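Local structure of type ii site-specific deoxyribonuclease (Klebsiella pneumoniae, 6EKR) at residues His243-Gln254 with Pro269-Ile280. The protein is probably a type II restriction endonuclease of the PD-(D/E)xK nuclease class, cutting DNA at specific sites. The protein carries 2 engineered substitutions. Numbering follows the deposited sequence.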
# COMPACT_ATOMS: atom_id res chain seq x y z
N HIS A 243 15.60 10.87 -0.78
CA HIS A 243 15.02 10.51 0.50
C HIS A 243 13.52 10.66 0.28
O HIS A 243 13.02 11.77 0.10
CB HIS A 243 15.51 11.48 1.58
CG HIS A 243 16.89 11.18 2.11
ND1 HIS A 243 17.35 11.69 3.30
CD2 HIS A 243 17.89 10.41 1.62
CE1 HIS A 243 18.58 11.26 3.52
NE2 HIS A 243 18.93 10.48 2.51
N ILE A 244 12.80 9.54 0.26
CA ILE A 244 11.37 9.58 -0.04
C ILE A 244 10.54 9.86 1.22
O ILE A 244 10.23 8.96 1.99
CB ILE A 244 10.86 8.30 -0.74
CG1 ILE A 244 11.61 8.06 -2.07
CG2 ILE A 244 9.35 8.37 -0.98
CD1 ILE A 244 11.50 9.19 -3.11
N CYS A 245 10.18 11.13 1.39
CA CYS A 245 9.49 11.56 2.60
C CYS A 245 8.13 12.16 2.33
O CYS A 245 7.89 12.82 1.32
CB CYS A 245 10.35 12.57 3.36
SG CYS A 245 11.86 11.88 3.95
N VAL A 246 7.23 11.93 3.29
CA VAL A 246 5.86 12.36 3.17
C VAL A 246 5.44 13.07 4.48
O VAL A 246 4.55 12.61 5.19
CB VAL A 246 4.93 11.16 2.74
CG1 VAL A 246 5.09 10.86 1.27
CG2 VAL A 246 5.26 9.90 3.53
N PRO A 247 6.08 14.22 4.79
CA PRO A 247 5.92 14.83 6.11
C PRO A 247 4.49 15.26 6.39
O PRO A 247 4.03 15.13 7.53
CB PRO A 247 6.84 16.06 6.05
CG PRO A 247 7.01 16.34 4.61
CD PRO A 247 6.97 15.02 3.93
N GLY A 248 3.79 15.75 5.37
CA GLY A 248 2.39 16.12 5.48
C GLY A 248 1.52 14.93 5.86
O GLY A 248 0.66 15.02 6.73
N THR A 249 1.78 13.81 5.20
CA THR A 249 1.00 12.60 5.41
C THR A 249 1.15 12.05 6.84
O THR A 249 0.16 11.64 7.46
CB THR A 249 1.34 11.56 4.33
OG1 THR A 249 0.60 11.88 3.16
CG2 THR A 249 0.99 10.14 4.77
N ILE A 250 2.37 12.07 7.36
CA ILE A 250 2.65 11.53 8.68
C ILE A 250 2.01 12.40 9.75
O ILE A 250 1.56 11.89 10.77
CB ILE A 250 4.16 11.36 8.92
CG1 ILE A 250 4.76 10.45 7.85
CG2 ILE A 250 4.43 10.75 10.27
CD1 ILE A 250 6.26 10.43 7.82
N ARG A 251 1.97 13.70 9.51
CA ARG A 251 1.31 14.62 10.43
C ARG A 251 -0.20 14.38 10.46
O ARG A 251 -0.79 14.22 11.53
CB ARG A 251 1.61 16.06 10.07
CG ARG A 251 3.07 16.49 10.26
CD ARG A 251 3.28 17.89 9.71
NE ARG A 251 2.22 18.79 10.16
CZ ARG A 251 2.04 20.02 9.71
NH1 ARG A 251 2.85 20.53 8.79
NH2 ARG A 251 1.04 20.76 10.19
N LEU A 252 -0.82 14.34 9.28
CA LEU A 252 -2.22 13.92 9.18
C LEU A 252 -2.44 12.60 9.90
O LEU A 252 -3.40 12.45 10.66
CB LEU A 252 -2.66 13.81 7.73
CG LEU A 252 -3.28 15.04 7.05
CD1 LEU A 252 -2.28 16.18 6.89
CD2 LEU A 252 -3.85 14.66 5.69
N TYR A 253 -1.54 11.65 9.69
CA TYR A 253 -1.68 10.35 10.32
C TYR A 253 -1.55 10.42 11.84
O TYR A 253 -2.41 9.89 12.54
CB TYR A 253 -0.72 9.33 9.71
CG TYR A 253 -1.09 8.86 8.31
CD1 TYR A 253 -2.30 9.21 7.71
CD2 TYR A 253 -0.22 8.03 7.59
CE1 TYR A 253 -2.62 8.77 6.44
CE2 TYR A 253 -0.54 7.58 6.32
CZ TYR A 253 -1.73 7.95 5.75
OH TYR A 253 -2.03 7.49 4.48
N GLN A 254 -0.52 11.09 12.35
CA GLN A 254 -0.34 11.27 13.80
C GLN A 254 -1.51 11.96 14.48
O GLN A 254 -1.92 11.57 15.59
CB GLN A 254 0.91 12.09 14.12
CG GLN A 254 2.12 11.28 14.46
CD GLN A 254 1.90 10.39 15.65
OE1 GLN A 254 1.51 9.24 15.51
NE2 GLN A 254 2.12 10.93 16.83
N PRO A 269 16.18 10.31 7.53
CA PRO A 269 16.17 11.31 6.47
C PRO A 269 16.15 12.69 7.07
O PRO A 269 15.42 12.95 8.04
CB PRO A 269 14.87 11.03 5.71
CG PRO A 269 14.03 10.21 6.62
CD PRO A 269 14.95 9.49 7.55
N GLU A 270 16.99 13.56 6.52
CA GLU A 270 17.15 14.93 6.97
C GLU A 270 15.82 15.68 7.11
O GLU A 270 15.65 16.44 8.06
CB GLU A 270 18.07 15.66 6.00
CG GLU A 270 18.16 17.15 6.18
CD GLU A 270 18.95 17.77 5.05
OE1 GLU A 270 20.16 18.02 5.25
OE2 GLU A 270 18.36 17.97 3.96
N ARG A 271 14.88 15.45 6.19
CA ARG A 271 13.56 16.08 6.26
C ARG A 271 12.80 15.74 7.54
O ARG A 271 12.11 16.59 8.09
CB ARG A 271 12.70 15.73 5.04
CG ARG A 271 11.30 16.36 5.00
CD ARG A 271 11.34 17.89 5.04
NE ARG A 271 10.02 18.49 5.22
CZ ARG A 271 9.45 18.74 6.40
NH1 ARG A 271 10.06 18.41 7.53
NH2 ARG A 271 8.25 19.29 6.46
N TYR A 272 12.93 14.51 8.02
CA TYR A 272 12.21 14.08 9.21
C TYR A 272 12.83 14.60 10.52
O TYR A 272 12.31 14.31 11.61
CB TYR A 272 12.04 12.55 9.25
CG TYR A 272 11.04 11.97 8.25
CD1 TYR A 272 10.19 12.79 7.52
CD2 TYR A 272 10.94 10.60 8.05
CE1 TYR A 272 9.27 12.26 6.61
CE2 TYR A 272 10.03 10.06 7.13
CZ TYR A 272 9.20 10.90 6.41
OH TYR A 272 8.28 10.39 5.52
N LEU A 273 13.90 15.38 10.44
CA LEU A 273 14.53 15.93 11.64
C LEU A 273 13.96 17.29 12.10
O LEU A 273 14.41 17.86 13.10
CB LEU A 273 16.05 15.98 11.47
CG LEU A 273 16.74 14.64 11.75
CD1 LEU A 273 18.26 14.77 11.75
CD2 LEU A 273 16.25 14.02 13.07
N GLU A 274 12.96 17.77 11.37
CA GLU A 274 12.38 19.08 11.57
C GLU A 274 11.25 19.07 12.59
O GLU A 274 10.60 18.04 12.79
CB GLU A 274 11.84 19.59 10.23
CG GLU A 274 12.86 19.62 9.10
CD GLU A 274 13.81 20.79 9.18
OE1 GLU A 274 13.53 21.75 9.92
OE2 GLU A 274 14.85 20.76 8.49
N ARG A 275 11.00 20.23 13.20
CA ARG A 275 9.97 20.39 14.23
C ARG A 275 8.54 20.08 13.79
O ARG A 275 7.73 19.63 14.60
CB ARG A 275 10.03 21.80 14.84
CG ARG A 275 10.94 21.99 16.06
CD ARG A 275 12.40 22.19 15.65
NE ARG A 275 13.19 22.87 16.68
CZ ARG A 275 14.45 23.28 16.53
NH1 ARG A 275 15.09 23.08 15.39
NH2 ARG A 275 15.07 23.89 17.53
N ASP A 276 8.22 20.29 12.51
CA ASP A 276 6.87 19.98 12.01
C ASP A 276 6.48 18.52 12.21
O ASP A 276 5.30 18.21 12.32
CB ASP A 276 6.64 20.46 10.56
CG ASP A 276 7.28 19.53 9.50
OD1 ASP A 276 8.44 19.08 9.66
OD2 ASP A 276 6.62 19.29 8.46
N LEU A 277 7.48 17.64 12.27
CA LEU A 277 7.29 16.24 12.65
C LEU A 277 7.65 15.95 14.10
O LEU A 277 6.88 15.32 14.83
CB LEU A 277 8.13 15.32 11.76
CG LEU A 277 7.36 14.68 10.62
CD1 LEU A 277 8.34 14.08 9.67
CD2 LEU A 277 6.42 13.62 11.14
N THR A 278 8.84 16.40 14.50
CA THR A 278 9.37 16.07 15.82
C THR A 278 8.58 16.68 16.97
O THR A 278 8.74 16.27 18.11
CB THR A 278 10.88 16.40 15.93
OG1 THR A 278 11.06 17.81 16.12
CG2 THR A 278 11.63 15.94 14.69
N ASP A 279 7.72 17.66 16.67
CA ASP A 279 6.84 18.26 17.68
C ASP A 279 5.76 17.28 18.06
O ASP A 279 5.36 17.23 19.21
CB ASP A 279 6.16 19.54 17.17
CG ASP A 279 7.07 20.76 17.20
OD1 ASP A 279 8.10 20.75 17.90
OD2 ASP A 279 6.74 21.75 16.52
N ILE A 280 5.28 16.52 17.09
CA ILE A 280 4.12 15.66 17.31
C ILE A 280 4.45 14.16 17.34
O ILE A 280 3.62 13.37 17.78
CB ILE A 280 3.01 15.95 16.28
CG1 ILE A 280 3.48 15.61 14.86
CG2 ILE A 280 2.56 17.42 16.38
CD1 ILE A 280 2.33 15.47 13.86
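Y272 carries the tightly packed half of this contact, its ring wedged between the chain that leads into helix 247-257 and the first turn of that helix. C245 SG lies over one ring face, 3.8 Å from the Y272 centroid and close to the ring normal, which defines a sulfur-aromatic contact. The C245 torsion (chi1 -64°) turns SG onto this face and against P269 CB. The Y272 hydroxyl accepts an almost straight hydrogen bond from V246 N (2.9 Å to OH, N-H...O 171°). V246 is the N-cap residue, so the bond ties its amide to the 3-10 segment 270-273. I250 CD1 packs obliquely against the phenol end, and I250 CG2 meets L277 CD2 at 3.6 Å. M263 of the central-sheet strand 262-265 touches both I250 and Y272.

The outer, charged side, formed by P247, R251, R271 and D276, is more loosely joined. R271 grips D276 end-on, NH1 to OD1 (2.8 Å) and NH2 to OD2 (2.6 Å), both oxygens met on their syn sides, though the donors stand off the carboxylate plane, NH2 more than NH1. P247 CB rests 3.5 Å above the R271 guanidinium plane. R251 reaches the same carboxylate through only a long salt bridge, NH1 to D276 OD2 at 4.0 Å, its guanidinium nearly perpendicular to the carboxylate.

At the far end, I280 CD1 lies against R251 and Q254, while Q254 NE2 donates to I280 O (3.0 Å), tilted 34° from the carbonyl plane; Q254 OE1 accepts from L260 N.

The R271-D276 bridge links 3-10 segment 270-273 to helix 275-278 and probably steadies that join. Cohesion between the segments therefore probably rests more on apolar packing around Y272 and two neutral hydrogen bonds than on charge pairing.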